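Local coordinates for protein hydrogenase (NiFe) small subunit HydA (Allochromatium vinosum, PDB 3MYR) that is the iron-sulfur subunit of a heterodimeric [NiFe] hydrogenase that probably catalyses hydrogen oxidation, its clusters passing electrons between the large subunit and an acceptor, at residues S5-S10 with Q59-N64; L39-T44 with A52-R57; S75-D80 with H91-I96; I96-V101 with D134-K139. All blocks are in the same frame, centred on the assembly; numbering follows the deposited sequence.

Contact 1 of 4, residues S5-S10 with Q59-N64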
loop_
_atom_site.group_PDB
_atom_site.type_symbol
_atom_site.label_atom_id
_atom_site.label_comp_id
_atom_site.label_asym_id
_atom_site.label_seq_id
_atom_site.Cartn_x
_atom_site.Cartn_y
_atom_site.Cartn_z
ATOM N N SER A 5 -23.706 -12.041 6.746
ATOM C CA SER A 5 -22.300 -12.129 7.109
ATOM C C SER A 5 -21.330 -12.227 5.921
ATOM O O SER A 5 -21.602 -12.946 4.927
ATOM C CB SER A 5 -22.108 -13.311 8.011
ATOM O OG SER A 5 -20.728 -13.489 8.316
ATOM N N VAL A 6 -20.225 -11.463 6.019
ATOM C CA VAL A 6 -19.191 -11.438 4.983
ATOM C C VAL A 6 -17.800 -11.680 5.587
ATOM O O VAL A 6 -17.423 -11.052 6.587
ATOM C CB VAL A 6 -19.215 -10.125 4.221
ATOM C CG1 VAL A 6 -18.017 -10.104 3.230
ATOM C CG2 VAL A 6 -20.594 -9.958 3.476
ATOM N N ILE A 7 -17.091 -12.681 5.080
ATOM C CA ILE A 7 -15.766 -12.974 5.535
ATOM C C ILE A 7 -14.793 -12.680 4.382
ATOM O O ILE A 7 -14.966 -13.221 3.268
ATOM C CB ILE A 7 -15.615 -14.434 5.914
ATOM C CG1 ILE A 7 -16.444 -14.689 7.213
ATOM C CG2 ILE A 7 -14.089 -14.717 6.302
ATOM C CD1 ILE A 7 -16.514 -16.197 7.587
ATOM N N TRP A 8 -13.813 -11.802 4.644
ATOM C CA TRP A 8 -12.865 -11.349 3.641
ATOM C C TRP A 8 -11.541 -12.077 3.897
ATOM O O TRP A 8 -10.914 -11.872 4.964
ATOM C CB TRP A 8 -12.687 -9.823 3.711
ATOM C CG TRP A 8 -11.893 -9.325 2.532
ATOM C CD1 TRP A 8 -10.540 -9.533 2.296
ATOM C CD2 TRP A 8 -12.367 -8.535 1.431
ATOM N NE1 TRP A 8 -10.148 -8.853 1.163
ATOM C CE2 TRP A 8 -11.252 -8.262 0.601
ATOM C CE3 TRP A 8 -13.622 -7.955 1.100
ATOM C CZ2 TRP A 8 -11.350 -7.445 -0.537
ATOM C CZ3 TRP A 8 -13.722 -7.238 -0.065
ATOM C CH2 TRP A 8 -12.575 -6.962 -0.857
ATOM N N LEU A 9 -11.126 -12.956 2.976
ATOM C CA LEU A 9 -9.831 -13.669 3.146
ATOM C C LEU A 9 -8.807 -13.001 2.285
ATOM O O LEU A 9 -9.043 -12.787 1.060
ATOM C CB LEU A 9 -9.961 -15.141 2.713
ATOM C CG LEU A 9 -11.049 -15.967 3.450
ATOM C CD1 LEU A 9 -11.173 -17.389 2.878
ATOM C CD2 LEU A 9 -10.630 -15.950 4.911
ATOM N N SER A 10 -7.650 -12.686 2.861
ATOM C CA SER A 10 -6.562 -12.024 2.102
ATOM C C SER A 10 -5.390 -12.991 1.994
ATOM O O SER A 10 -4.838 -13.388 3.022
ATOM C CB SER A 10 -6.109 -10.757 2.882
ATOM O OG SER A 10 -7.207 -9.887 2.963
ATOM N N GLN A 59 -16.331 -17.772 14.603
ATOM C CA GLN A 59 -17.672 -17.573 15.132
ATOM C C GLN A 59 -18.647 -17.126 14.006
ATOM O O GLN A 59 -19.781 -17.586 13.909
ATOM C CB GLN A 59 -17.627 -16.552 16.254
ATOM C CG GLN A 59 -18.997 -16.351 16.967
ATOM C CD GLN A 59 -19.024 -15.126 17.899
ATOM O OE1 GLN A 59 -17.979 -14.562 18.239
ATOM N NE2 GLN A 59 -20.226 -14.705 18.293
ATOM N N ALA A 60 -18.181 -16.284 13.103
ATOM C CA ALA A 60 -18.966 -16.017 11.901
ATOM C C ALA A 60 -19.302 -17.278 11.137
ATOM O O ALA A 60 -20.424 -17.422 10.703
ATOM C CB ALA A 60 -18.263 -14.969 10.972
ATOM N N MET A 61 -18.344 -18.162 10.915
ATOM C CA MET A 61 -18.619 -19.362 10.161
ATOM C C MET A 61 -19.636 -20.260 10.926
ATOM O O MET A 61 -20.525 -20.834 10.307
ATOM C CB MET A 61 -17.347 -20.159 9.891
ATOM C CG MET A 61 -16.362 -19.457 8.880
ATOM S SD MET A 61 -14.729 -20.174 9.115
ATOM C CE MET A 61 -15.057 -21.931 8.922
ATOM N N ASP A 62 -19.509 -20.322 12.256
ATOM C CA ASP A 62 -20.401 -21.131 13.113
ATOM C C ASP A 62 -21.862 -20.609 13.087
ATOM O O ASP A 62 -22.782 -21.362 12.868
ATOM C CB ASP A 62 -19.852 -21.114 14.554
ATOM C CG ASP A 62 -20.624 -22.075 15.512
ATOM O OD1 ASP A 62 -20.706 -23.273 15.179
ATOM O OD2 ASP A 62 -21.125 -21.650 16.606
ATOM N N GLU A 63 -22.055 -19.304 13.238
ATOM C CA GLU A 63 -23.372 -18.739 13.414
ATOM C C GLU A 63 -24.131 -18.506 12.125
ATOM O O GLU A 63 -25.327 -18.348 12.159
ATOM C CB GLU A 63 -23.238 -17.434 14.193
ATOM C CG GLU A 63 -22.651 -17.777 15.575
ATOM C CD GLU A 63 -22.644 -16.649 16.596
ATOM O OE1 GLU A 63 -22.497 -16.993 17.805
ATOM O OE2 GLU A 63 -22.751 -15.461 16.223
ATOM N N ASN A 64 -23.453 -18.527 10.981
ATOM C CA ASN A 64 -24.106 -18.180 9.736
ATOM C C ASN A 64 -23.946 -19.277 8.720
ATOM O O ASN A 64 -23.935 -19.026 7.499
ATOM C CB ASN A 64 -23.462 -16.914 9.213
ATOM C CG ASN A 64 -23.701 -15.740 10.126
ATOM O OD1 ASN A 64 -24.814 -15.295 10.266
ATOM N ND2 ASN A 64 -22.668 -15.298 10.812
#
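I7 overlaps the base of the M61 side chain: its CD1 lies 3.5 Å from M61 CG, and the two side chains cross at about a right angle. With CG1 anti to the carbonyl carbon (chi1 -70°) and CD1 extended beyond it, the isoleucine reaches out of strand 5-10 to helix 59-63, and the same CD1 also touches A60, 4.0 Å from its CB. A small alanine suits this place, since its single methyl group meets two strand side chains at once: A60 CB also lies 3.9 Å from S5 OG. S5 in turn lies against the amide of N64, with S5 CB 3.5 Å from N64 ND2. That is a packing contact, because both polar groups are engaged elsewhere. S5 OG is hydrogen-bonded to OD1 of D40 on the adjacent strand, a sound arrangement for a buried hydroxyl. N64 ND2 turns back to A60 O, 3.1 Å away, in the carbonyl plane and on a lone pair. N64 is the first residue to leave the helical conformation, and its amide thus occupies a carbonyl of the last turn. The helix segment is inclined to strand 5-10, at 143° between N-to-C directions, with axes 9.3 Å apart. The strand is hydrogen-bonded between strands 38-41 and 69-77 in a parallel arrangement, and helix 93-101 lies beside helix 50-63, its T100 touching both I7 and M61.

Contact 2 of 4, residues L39-T44 with A52-R57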
loop_
_atom_site.group_PDB
_atom_site.type_symbol
_atom_site.label_atom_id
_atom_site.label_comp_id
_atom_site.label_asym_id
_atom_site.label_seq_id
_atom_site.Cartn_x
_atom_site.Cartn_y
_atom_site.Cartn_z
ATOM N N LEU A 39 -19.515 -7.220 8.075
ATOM C CA LEU A 39 -18.177 -7.606 7.614
ATOM C C LEU A 39 -17.462 -8.133 8.864
ATOM O O LEU A 39 -17.054 -7.360 9.743
ATOM C CB LEU A 39 -17.435 -6.370 7.053
ATOM C CG LEU A 39 -15.948 -6.599 6.727
ATOM C CD1 LEU A 39 -15.821 -7.705 5.591
ATOM C CD2 LEU A 39 -15.177 -5.290 6.284
ATOM N N ASP A 40 -17.342 -9.456 8.983
ATOM C CA ASP A 40 -16.981 -10.063 10.263
ATOM C C ASP A 40 -15.500 -10.371 10.425
ATOM O O ASP A 40 -15.028 -10.628 11.535
ATOM C CB ASP A 40 -17.792 -11.321 10.451
ATOM C CG ASP A 40 -19.293 -11.022 10.668
ATOM O OD1 ASP A 40 -20.140 -11.885 10.323
ATOM O OD2 ASP A 40 -19.653 -9.922 11.187
ATOM N N TYR A 41 -14.763 -10.283 9.321
ATOM C CA TYR A 41 -13.338 -10.529 9.352
ATOM C C TYR A 41 -12.692 -9.870 8.148
ATOM O O TYR A 41 -13.155 -10.046 7.005
ATOM C CB TYR A 41 -13.122 -12.033 9.301
ATOM C CG TYR A 41 -11.702 -12.494 9.369
ATOM C CD1 TYR A 41 -11.035 -12.668 10.613
ATOM C CD2 TYR A 41 -11.000 -12.773 8.197
ATOM C CE1 TYR A 41 -9.768 -13.150 10.648
ATOM C CE2 TYR A 41 -9.698 -13.307 8.226
ATOM C CZ TYR A 41 -9.100 -13.495 9.438
ATOM O OH TYR A 41 -7.813 -13.999 9.435
ATOM N N HIS A 42 -11.654 -9.091 8.399
ATOM C CA HIS A 42 -10.959 -8.359 7.345
ATOM C C HIS A 42 -9.703 -7.811 7.977
ATOM O O HIS A 42 -9.794 -6.960 8.847
ATOM C CB HIS A 42 -11.736 -7.203 6.774
ATOM C CG HIS A 42 -11.098 -6.667 5.522
ATOM N ND1 HIS A 42 -9.731 -6.428 5.435
ATOM C CD2 HIS A 42 -11.588 -6.518 4.263
ATOM C CE1 HIS A 42 -9.428 -6.109 4.183
ATOM N NE2 HIS A 42 -10.534 -6.167 3.452
ATOM N N HIS A 43 -8.574 -8.399 7.625
ATOM C CA HIS A 43 -7.239 -8.111 8.213
ATOM C C HIS A 43 -6.879 -6.665 8.205
ATOM O O HIS A 43 -6.195 -6.206 9.119
ATOM C CB HIS A 43 -6.079 -8.784 7.439
ATOM C CG HIS A 43 -5.863 -10.223 7.776
ATOM N ND1 HIS A 43 -4.762 -10.933 7.326
ATOM C CD2 HIS A 43 -6.621 -11.107 8.483
ATOM C CE1 HIS A 43 -4.848 -12.193 7.735
ATOM N NE2 HIS A 43 -5.972 -12.326 8.432
ATOM N N THR A 44 -7.256 -5.962 7.149
ATOM C CA THR A 44 -6.825 -4.573 7.015
ATOM C C THR A 44 -7.448 -3.675 8.072
ATOM O O THR A 44 -6.856 -2.662 8.456
ATOM C CB THR A 44 -7.100 -4.013 5.591
ATOM O OG1 THR A 44 -6.510 -4.894 4.638
ATOM C CG2 THR A 44 -6.460 -2.620 5.415
ATOM N N ALA A 52 -7.933 -13.305 18.909
ATOM C CA ALA A 52 -9.227 -12.649 18.973
ATOM C C ALA A 52 -9.772 -12.436 17.535
ATOM O O ALA A 52 -10.963 -12.476 17.299
ATOM C CB ALA A 52 -9.110 -11.304 19.661
ATOM N N ALA A 53 -8.888 -12.125 16.600
ATOM C CA ALA A 53 -9.286 -11.953 15.205
ATOM C C ALA A 53 -9.702 -13.302 14.587
ATOM O O ALA A 53 -10.754 -13.377 13.952
ATOM C CB ALA A 53 -8.180 -11.298 14.387
ATOM N N GLU A 54 -8.881 -14.332 14.754
ATOM C CA GLU A 54 -9.254 -15.679 14.272
ATOM C C GLU A 54 -10.601 -16.170 14.870
ATOM O O GLU A 54 -11.446 -16.697 14.138
ATOM C CB GLU A 54 -8.144 -16.704 14.522
ATOM C CG GLU A 54 -6.886 -16.400 13.716
ATOM C CD GLU A 54 -7.237 -16.162 12.224
ATOM O OE1 GLU A 54 -6.976 -15.036 11.711
ATOM O OE2 GLU A 54 -7.882 -17.044 11.605
ATOM N N ALA A 55 -10.813 -15.927 16.167
ATOM C CA ALA A 55 -12.061 -16.349 16.809
ATOM C C ALA A 55 -13.249 -15.643 16.127
ATOM O O ALA A 55 -14.297 -16.228 16.007
ATOM C CB ALA A 55 -12.030 -16.077 18.359
ATOM N N ALA A 56 -13.074 -14.418 15.620
ATOM C CA ALA A 56 -14.207 -13.756 15.007
ATOM C C ALA A 56 -14.548 -14.433 13.678
ATOM O O ALA A 56 -15.747 -14.572 13.330
ATOM C CB ALA A 56 -13.917 -12.228 14.795
ATOM N N ARG A 57 -13.531 -14.846 12.908
ATOM C CA ARG A 57 -13.840 -15.532 11.656
ATOM C C ARG A 57 -14.573 -16.869 11.969
ATOM O O ARG A 57 -15.588 -17.194 11.336
ATOM C CB ARG A 57 -12.589 -15.766 10.787
ATOM C CG ARG A 57 -12.794 -16.753 9.677
ATOM C CD ARG A 57 -11.528 -16.961 8.823
ATOM N NE ARG A 57 -10.443 -17.632 9.515
ATOM C CZ ARG A 57 -10.329 -18.953 9.630
ATOM N NH1 ARG A 57 -9.329 -19.445 10.346
ATOM N NH2 ARG A 57 -11.212 -19.787 9.066
#
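Y41 carries CG anti to its backbone N (chi1 -178°), on the side of helix 52-57, and the ring continues from there; E54, bent at chi2 (-50°), brings its carboxylate back to meet it. The phenol OH of Y41 donates to E54 OE1 over 2.6 Å, on that oxygen's syn lone pair, with ring and carboxylate planes almost perpendicular. Y41 OH also accepts from H43 NE2 at 2.7 Å, lying in the plane of the H43 imidazole, so a buried tyrosine oxygen is satisfied twice. R57 CB sits over one face of the Y41 ring, 3.8 Å from its centroid, a CH-pi contact, and A53 O lies at the ring edge, 3.4 Å from Y41 CD1. R57 NH1 forms a salt bridge with E54 OE2 at 3.1 Å, and its NH2 has a second acidic partner in E99 of helix 93-101. A phenylalanine in place of Y41 would probably leave E54 OE1 and H43 NE2 without the hydroxyl that joins them. Alanines suit the helix face: A56 CB comes up to D40 O at 3.8 Å. This is the strand-to-helix half of a right-handed beta-alpha-beta crossover, as in the flavodoxin-like fold of the small subunit's N-terminal domain.

Contact 3 of 4, residues S75-D80 with H91-I96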
loop_
_atom_site.group_PDB
_atom_site.type_symbol
_atom_site.label_atom_id
_atom_site.label_comp_id
_atom_site.label_asym_id
_atom_site.label_seq_id
_atom_site.Cartn_x
_atom_site.Cartn_y
_atom_site.Cartn_z
ATOM N N SER A 75 -4.020 -14.855 -4.848
ATOM C CA SER A 75 -3.904 -16.261 -5.222
ATOM C C SER A 75 -3.546 -17.075 -3.985
ATOM O O SER A 75 -3.294 -16.529 -2.916
ATOM C CB SER A 75 -2.848 -16.432 -6.343
ATOM O OG SER A 75 -1.604 -15.956 -5.817
ATOM N N ILE A 76 -3.662 -18.382 -4.109
ATOM C CA ILE A 76 -3.391 -19.303 -3.017
ATOM C C ILE A 76 -2.344 -20.332 -3.496
ATOM O O ILE A 76 -2.543 -20.971 -4.548
ATOM C CB ILE A 76 -4.690 -20.073 -2.716
ATOM C CG1 ILE A 76 -5.827 -19.046 -2.371
ATOM C CG2 ILE A 76 -4.493 -21.081 -1.551
ATOM C CD1 ILE A 76 -6.812 -18.728 -3.586
ATOM N N PRO A 77 -1.276 -20.563 -2.707
ATOM C CA PRO A 77 -0.380 -21.651 -3.116
ATOM C C PRO A 77 -1.138 -22.928 -2.965
ATOM O O PRO A 77 -1.713 -23.210 -1.886
ATOM C CB PRO A 77 0.773 -21.580 -2.100
ATOM C CG PRO A 77 0.714 -20.125 -1.542
ATOM C CD PRO A 77 -0.772 -19.791 -1.545
ATOM N N GLY A 78 -1.154 -23.705 -4.042
ATOM C CA GLY A 78 -1.980 -24.903 -4.090
ATOM C C GLY A 78 -1.513 -26.011 -3.151
ATOM O O GLY A 78 -0.405 -25.948 -2.584
ATOM N N PRO A 79 -2.329 -27.063 -3.024
ATOM C CA PRO A 79 -2.012 -28.082 -1.980
ATOM C C PRO A 79 -0.732 -28.876 -2.345
ATOM O O PRO A 79 -0.153 -29.474 -1.490
ATOM C CB PRO A 79 -3.263 -29.006 -1.981
ATOM C CG PRO A 79 -3.840 -28.837 -3.399
ATOM C CD PRO A 79 -3.585 -27.368 -3.743
ATOM N N ASP A 80 -0.277 -28.847 -3.604
ATOM C CA ASP A 80 1.081 -29.421 -3.925
ATOM C C ASP A 80 2.298 -28.491 -3.636
ATOM O O ASP A 80 3.464 -28.946 -3.672
ATOM C CB ASP A 80 1.106 -29.891 -5.410
ATOM C CG ASP A 80 -0.146 -30.713 -5.758
ATOM O OD1 ASP A 80 -0.885 -30.336 -6.722
ATOM O OD2 ASP A 80 -0.446 -31.664 -4.964
ATOM N N HIS A 91 -1.379 -21.615 9.900
ATOM C CA HIS A 91 -2.046 -22.468 8.911
ATOM C C HIS A 91 -1.817 -21.953 7.483
ATOM O O HIS A 91 -1.796 -20.753 7.278
ATOM C CB HIS A 91 -3.542 -22.469 9.166
ATOM C CG HIS A 91 -3.915 -23.046 10.486
ATOM N ND1 HIS A 91 -4.229 -24.380 10.648
ATOM C CD2 HIS A 91 -4.041 -22.473 11.708
ATOM C CE1 HIS A 91 -4.516 -24.608 11.921
ATOM N NE2 HIS A 91 -4.423 -23.467 12.582
ATOM N N SER A 92 -1.798 -22.864 6.503
ATOM C CA SER A 92 -1.572 -22.477 5.133
ATOM C C SER A 92 -2.801 -21.813 4.596
ATOM O O SER A 92 -3.917 -22.066 5.038
ATOM C CB SER A 92 -1.231 -23.730 4.297
ATOM O OG SER A 92 -2.399 -24.535 4.231
ATOM N N ASN A 93 -2.617 -20.944 3.605
ATOM C CA ASN A 93 -3.754 -20.302 2.967
ATOM C C ASN A 93 -4.689 -21.378 2.425
ATOM O O ASN A 93 -5.928 -21.206 2.437
ATOM C CB ASN A 93 -3.298 -19.444 1.784
ATOM C CG ASN A 93 -2.702 -18.070 2.196
ATOM O OD1 ASN A 93 -2.245 -17.324 1.315
ATOM N ND2 ASN A 93 -2.557 -17.811 3.493
ATOM N N TYR A 94 -4.121 -22.444 1.859
ATOM C CA TYR A 94 -4.968 -23.456 1.221
ATOM C C TYR A 94 -5.919 -24.092 2.226
ATOM O O TYR A 94 -7.160 -24.232 1.998
ATOM C CB TYR A 94 -4.106 -24.549 0.589
ATOM C CG TYR A 94 -4.947 -25.680 0.047
ATOM C CD1 TYR A 94 -5.727 -25.459 -1.094
ATOM C CD2 TYR A 94 -5.123 -26.886 0.768
ATOM C CE1 TYR A 94 -6.563 -26.442 -1.614
ATOM C CE2 TYR A 94 -5.973 -27.912 0.245
ATOM C CZ TYR A 94 -6.677 -27.665 -0.964
ATOM O OH TYR A 94 -7.572 -28.568 -1.552
ATOM N N SER A 95 -5.358 -24.405 3.388
ATOM C CA SER A 95 -6.173 -24.968 4.498
ATOM C C SER A 95 -7.326 -23.997 4.939
ATOM O O SER A 95 -8.489 -24.404 5.150
ATOM C CB SER A 95 -5.227 -25.213 5.664
ATOM O OG SER A 95 -5.937 -25.756 6.674
ATOM N N ILE A 96 -7.009 -22.710 5.021
ATOM C CA ILE A 96 -7.975 -21.696 5.461
ATOM C C ILE A 96 -9.064 -21.501 4.389
ATOM O O ILE A 96 -10.254 -21.434 4.676
ATOM C CB ILE A 96 -7.267 -20.349 5.773
ATOM C CG1 ILE A 96 -6.266 -20.503 6.967
ATOM C CG2 ILE A 96 -8.342 -19.241 6.031
ATOM C CD1 ILE A 96 -5.058 -19.434 6.801
HETATM O O HOH W 1 -1.442 -22.315 0.723
#
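Y94 and P79 meet ring to ring, and the tyrosine can be followed outward from its CB. Y94 CB lies 3.7 Å from P77 O and also touches I76 CG2. CG, anti to the backbone N (chi1 174°), is set on the P79 side, and the ring crosses the proline obliquely. Over the same face, Y94 CD1 and CE1 meet P79 CD while Y94 CD2 and CE2 meet P79 CB, CE2 at 3.7 Å. Y94 CZ lies near both P79 CB and CG, and at the tip Y94 OH is within reach of P79 CG. The proline thus covers one face: P79 CB stands 3.8 Å from the centroid of the Y94 ring, 16° off the ring normal, in a CH-pi contact. Proline suits the place because its compact, rigid ring presents several C-H groups to the aromatic face. An alanine in place of Y94 would probably leave P79 without the face it packs on and open a gap beside L135, which also touches the ring.

Nearer the strand, I76 CG2 packs 3.7 Å from Y94 CA and 3.9 Å from N93 CB. A water joins the backbones, donating to P77 O at 2.8 Å and accepting from Y94 N at 2.9 Å; it thereby serves an N-H of the first helical turn. N93 OD1, which lies near P77 CD, is hydrogen-bonded to S86 OG. S92 is the N-cap of helix 93-101, its OG accepting from S95 N. Strand 69-77 leads past S75, close to cluster-binding C113, and its connection to this helix belongs to the alpha/beta domain that holds the proximal [4Fe-4S] cluster.

Contact 4 of 4, residues I96-V101 with D134-K139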
loop_
_atom_site.group_PDB
_atom_site.type_symbol
_atom_site.label_atom_id
_atom_site.label_comp_id
_atom_site.label_asym_id
_atom_site.label_seq_id
_atom_site.Cartn_x
_atom_site.Cartn_y
_atom_site.Cartn_z
ATOM N N ILE A 96 -7.009 -22.710 5.021
ATOM C CA ILE A 96 -7.975 -21.696 5.461
ATOM C C ILE A 96 -9.064 -21.501 4.389
ATOM O O ILE A 96 -10.254 -21.434 4.676
ATOM C CB ILE A 96 -7.267 -20.349 5.773
ATOM C CG1 ILE A 96 -6.266 -20.503 6.967
ATOM C CG2 ILE A 96 -8.342 -19.241 6.031
ATOM C CD1 ILE A 96 -5.058 -19.434 6.801
ATOM N N LEU A 97 -8.646 -21.438 3.125
ATOM C CA LEU A 97 -9.581 -21.350 2.019
ATOM C C LEU A 97 -10.602 -22.487 2.077
ATOM O O LEU A 97 -11.844 -22.220 2.096
ATOM C CB LEU A 97 -8.836 -21.369 0.674
ATOM C CG LEU A 97 -9.753 -21.488 -0.571
ATOM C CD1 LEU A 97 -10.417 -20.087 -0.760
ATOM C CD2 LEU A 97 -8.897 -21.751 -1.823
ATOM N N MET A 98 -10.116 -23.731 2.143
ATOM C CA MET A 98 -11.009 -24.861 1.997
ATOM C C MET A 98 -11.915 -24.910 3.204
ATOM O O MET A 98 -13.106 -25.159 3.064
ATOM C CB MET A 98 -10.255 -26.220 1.799
ATOM C CG MET A 98 -9.405 -26.256 0.462
ATOM S SD MET A 98 -10.267 -25.561 -0.968
ATOM C CE MET A 98 -11.424 -26.938 -1.246
ATOM N N GLU A 99 -11.381 -24.619 4.395
ATOM C CA GLU A 99 -12.223 -24.707 5.599
ATOM C C GLU A 99 -13.273 -23.527 5.634
ATOM O O GLU A 99 -14.405 -23.739 6.017
ATOM C CB GLU A 99 -11.326 -24.746 6.835
ATOM C CG GLU A 99 -11.881 -24.022 8.053
ATOM C CD GLU A 99 -10.821 -23.742 9.164
ATOM O OE1 GLU A 99 -10.337 -24.737 9.760
ATOM O OE2 GLU A 99 -10.479 -22.551 9.436
ATOM N N THR A 100 -12.933 -22.329 5.149
ATOM C CA THR A 100 -13.847 -21.221 5.236
ATOM C C THR A 100 -14.932 -21.288 4.139
ATOM O O THR A 100 -16.098 -20.960 4.392
ATOM C CB THR A 100 -13.069 -19.922 5.085
ATOM O OG1 THR A 100 -12.004 -19.941 6.040
ATOM C CG2 THR A 100 -13.926 -18.734 5.354
ATOM N N VAL A 101 -14.594 -21.768 2.943
ATOM C CA VAL A 101 -15.612 -21.825 1.883
ATOM C C VAL A 101 -16.556 -23.023 2.098
ATOM O O VAL A 101 -17.620 -23.043 1.524
ATOM C CB VAL A 101 -15.054 -21.849 0.430
ATOM C CG1 VAL A 101 -14.080 -20.682 0.197
ATOM C CG2 VAL A 101 -14.368 -23.192 0.130
ATOM N N ASP A 134 -10.142 -22.870 -9.602
ATOM C CA ASP A 134 -9.384 -24.124 -9.710
ATOM C C ASP A 134 -9.381 -24.951 -8.430
ATOM O O ASP A 134 -9.363 -26.172 -8.465
ATOM C CB ASP A 134 -7.928 -23.870 -10.160
ATOM C CG ASP A 134 -7.834 -23.503 -11.671
ATOM O OD1 ASP A 134 -8.875 -23.438 -12.377
ATOM O OD2 ASP A 134 -6.735 -23.185 -12.108
ATOM N N LEU A 135 -9.418 -24.292 -7.299
ATOM C CA LEU A 135 -9.377 -24.995 -6.013
ATOM C C LEU A 135 -10.724 -25.277 -5.373
ATOM O O LEU A 135 -10.851 -26.188 -4.512
ATOM C CB LEU A 135 -8.600 -24.163 -5.036
ATOM C CG LEU A 135 -7.062 -24.208 -5.015
ATOM C CD1 LEU A 135 -6.205 -25.325 -5.617
ATOM C CD2 LEU A 135 -6.335 -22.916 -4.629
ATOM N N VAL A 136 -11.721 -24.481 -5.739
ATOM C CA VAL A 136 -12.978 -24.539 -5.067
ATOM C C VAL A 136 -14.002 -24.833 -6.136
ATOM O O VAL A 136 -14.385 -23.940 -6.942
ATOM C CB VAL A 136 -13.344 -23.182 -4.417
ATOM C CG1 VAL A 136 -14.781 -23.312 -3.776
ATOM C CG2 VAL A 136 -12.298 -22.817 -3.351
ATOM N N ARG A 137 -14.497 -26.066 -6.129
ATOM C CA ARG A 137 -15.408 -26.517 -7.180
ATOM C C ARG A 137 -16.822 -26.776 -6.696
ATOM O O ARG A 137 -17.748 -26.951 -7.507
ATOM C CB ARG A 137 -14.874 -27.766 -7.882
ATOM C CG ARG A 137 -13.653 -27.435 -8.823
ATOM C CD ARG A 137 -13.016 -28.693 -9.376
ATOM N NE ARG A 137 -13.989 -29.474 -10.139
ATOM C CZ ARG A 137 -14.579 -29.086 -11.268
ATOM N NH1 ARG A 137 -14.238 -27.923 -11.858
ATOM N NH2 ARG A 137 -15.453 -29.927 -11.843
ATOM N N ASP A 138 -17.059 -26.869 -5.407
ATOM C CA ASP A 138 -18.416 -27.301 -5.209
ATOM C C ASP A 138 -19.332 -26.203 -4.678
ATOM O O ASP A 138 -20.271 -26.458 -4.001
ATOM C CB ASP A 138 -18.490 -28.744 -4.613
ATOM C CG ASP A 138 -17.854 -29.839 -5.618
ATOM O OD1 ASP A 138 -18.465 -30.157 -6.716
ATOM O OD2 ASP A 138 -16.698 -30.323 -5.318
ATOM N N LYS A 139 -19.015 -24.961 -5.083
ATOM C CA LYS A 139 -19.531 -23.732 -4.547
ATOM C C LYS A 139 -19.768 -22.749 -5.680
ATOM O O LYS A 139 -19.004 -22.703 -6.597
ATOM C CB LYS A 139 -18.454 -23.119 -3.705
ATOM C CG LYS A 139 -18.917 -22.645 -2.458
ATOM C CD LYS A 139 -19.110 -23.845 -1.477
ATOM C CE LYS A 139 -20.338 -23.533 -0.766
ATOM N NZ LYS A 139 -20.588 -24.391 0.397
#
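V136 packs into the side of helix 96-101 through both of its methyl groups. V136 CG2 lies 3.9 Å from L97 CD2, and V136 CG1 lies 3.9 Å from V101 CG2, so one branched side chain touches two residues a helical turn apart. L97 has CG anti to its backbone N (chi1 171°), and its CD2 meets L135 as well, 4.0 Å from L135 CD2; the two leucines cross at about a right angle. Short, branched hydrocarbon side chains suit this part, where they pack without any polar group to satisfy. L97 and L135 also touch I76 of strand 69-77, and V101 touches V107 of strand 106-110. The contact therefore joins a helix that packs on the central sheet of this alpha/beta domain to the connection that runs from helix 132-135 toward strand 141-144, which pairs in parallel with strand 106-110.

The more open side is made by M98 and K139, both partly exposed. M98 is bent at chi2 and chi3, and its flexible thioether lies across the end of the other helix: M98 CE comes 3.4 Å from L135 O, and M98 SD is 4.2 Å from V136 CG2, the side chains of M98 and V136 running past each other in opposite directions. K139 passes its aliphatic chain beside the last carbonyl of the segment, K139 CD being 3.4 Å from V101 O. K139 NZ makes only a weak hydrogen bond to V101 O, at 3.4 Å, and is also bonded to E102 O, so the ammonium group sits by carbonyls at the C-terminal end of the helix, where its positive charge would be favourable.

Contacts 1 and 2 dock successive parts of helix 50-63 on neighbouring strands of one sheet, their centres 8 Å apart, and S5 OG meets D40 OD1 between them at 2.6 Å. Contacts 3 and 4 follow helix 93-101, share I96 and have centres 10 Å apart; I76 CB and L135 CD2 touch at 3.8 Å. The two helices are tied by the salt bridge from R57 NH2 to E99 OE2, 2.9 Å, which links contacts 2 and 4. The contacts differ in their distance from the [4Fe-4S] cluster held by C14, C17, C113 and C147: the S75 side chain in contact 3 is about 7 Å from it, H43 in contact 2 about 13 Å, and L97 in contact 4 about 14 Å.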